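Local coordinates for putative primary metabolism protein HVA1 (Cryptococcus neoformans, PDB 4P5N) that may play a role in primary metabolism and, as a small fungal protein associated with energy metabolism, affects the virulence of Cryptococcus neoformans in mammals, at the interface of chains A and B. Coordinates in Å, arbitrary orientation; residue numbers count along the deposited sequence, not the author numbering. Chains: chain A/B, Hypothetical protein CNAG_02591.

The interface of chains A and B. Residues chain A 28, 57, 61; chain B 44-45.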
# COMPACT_ATOMS: atom_id res chain seq x y z
N HIS A 28 12.09 -3.80 4.84
CA HIS A 28 11.61 -2.46 4.47
C HIS A 28 11.98 -1.53 5.60
O HIS A 28 11.50 -1.69 6.73
CB HIS A 28 10.11 -2.45 4.25
CG HIS A 28 9.66 -3.42 3.22
ND1 HIS A 28 9.93 -3.25 1.87
CD2 HIS A 28 9.01 -4.61 3.32
CE1 HIS A 28 9.44 -4.28 1.20
NE2 HIS A 28 8.88 -5.12 2.05
N ASP A 57 10.49 2.93 1.58
CA ASP A 57 11.61 2.10 1.98
C ASP A 57 12.90 2.43 1.23
O ASP A 57 12.94 3.39 0.43
CB ASP A 57 11.26 0.59 1.92
CG ASP A 57 11.27 0.01 0.53
OD1 ASP A 57 11.64 0.68 -0.46
OD2 ASP A 57 10.92 -1.19 0.42
N LYS A 61 10.18 2.31 -2.39
CA LYS A 61 8.82 1.76 -2.49
C LYS A 61 7.96 2.33 -1.37
O LYS A 61 8.36 2.30 -0.20
CB LYS A 61 8.84 0.22 -2.36
CG LYS A 61 9.77 -0.51 -3.31
CD LYS A 61 9.50 -0.14 -4.75
CE LYS A 61 10.43 -0.89 -5.70
NZ LYS A 61 10.26 -0.35 -7.07
N GLU B 44 8.98 -7.79 -2.21
CA GLU B 44 9.87 -6.71 -2.62
C GLU B 44 9.15 -5.36 -2.62
O GLU B 44 9.74 -4.33 -2.25
CB GLU B 44 10.46 -7.00 -4.00
CG GLU B 44 11.34 -5.90 -4.57
CD GLU B 44 11.26 -5.77 -6.09
OE1 GLU B 44 11.08 -6.79 -6.79
OE2 GLU B 44 11.38 -4.62 -6.58
N LYS B 45 7.89 -5.35 -3.04
CA LYS B 45 7.14 -4.10 -3.13
C LYS B 45 6.36 -3.75 -1.86
O LYS B 45 5.66 -2.74 -1.84
CB LYS B 45 6.29 -4.06 -4.42
CG LYS B 45 7.21 -3.96 -5.63
CD LYS B 45 6.55 -3.56 -6.93
CE LYS B 45 7.62 -3.26 -7.97
NZ LYS B 45 7.06 -2.47 -9.10
O HOH W 1 11.98 -3.04 -1.30
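OD2 of the A:Asp57 carboxylate is gripped by ND1 of the A:His28 imidazole, 2.7 Å away, and by water 1. The water carries the contact into the other chain, since it also lies 2.8 Å from the backbone O of B:Glu44, at the end of helix 39-44; B:Glu44 is poorly ordered, which calls for some caution over the contacts to its O. The imidazole N-H runs nearly straight to OD2, 163° at the hydrogen, and meets the lone pair that faces away from the other carboxylate oxygen. OD2 sits almost in the ring plane, a geometry that should restrain the rotation of the imidazole.

That same ring turns its edge to chain B: CE1 of A:His28 comes within 3.5 Å of O of B:Glu44, and the carbonyl carbon of B:Glu44 also lies close to the plane of the ring. One carbonyl is therefore approached by both the CE1 corner of the imidazole and the bridging water.

The other carboxylate oxygen works within chain A. OD1 of A:Asp57 takes the backbone N-H of A:Lys61 at 2.9 Å, with the donor standing 48° above the carboxylate plane. Held at both oxygens, the aspartate ties strand 26-36 to the segment that sends A:Lys61 across.

A:Lys61 has CG anti to its carbonyl carbon (chi1 -54°) and a bend at chi2; beyond that its extended chain runs obliquely across the B:Glu44 and B:Lys45 side chains. Its CG packs 4.0 Å from O of B:Glu44. The loosely placed glutamate carboxylate may attract the lysine ammonium at a distance, an effect that the neighbouring B:Lys45 ammonium would tend to offset.

The two chains are copies related by a two-fold axis, so this patch recurs with the chains exchanged; the pair may or may not form in solution. At the ammonium end of the chain, NZ of A:Lys61 lies 4.0 Å from CE of B:Lys45.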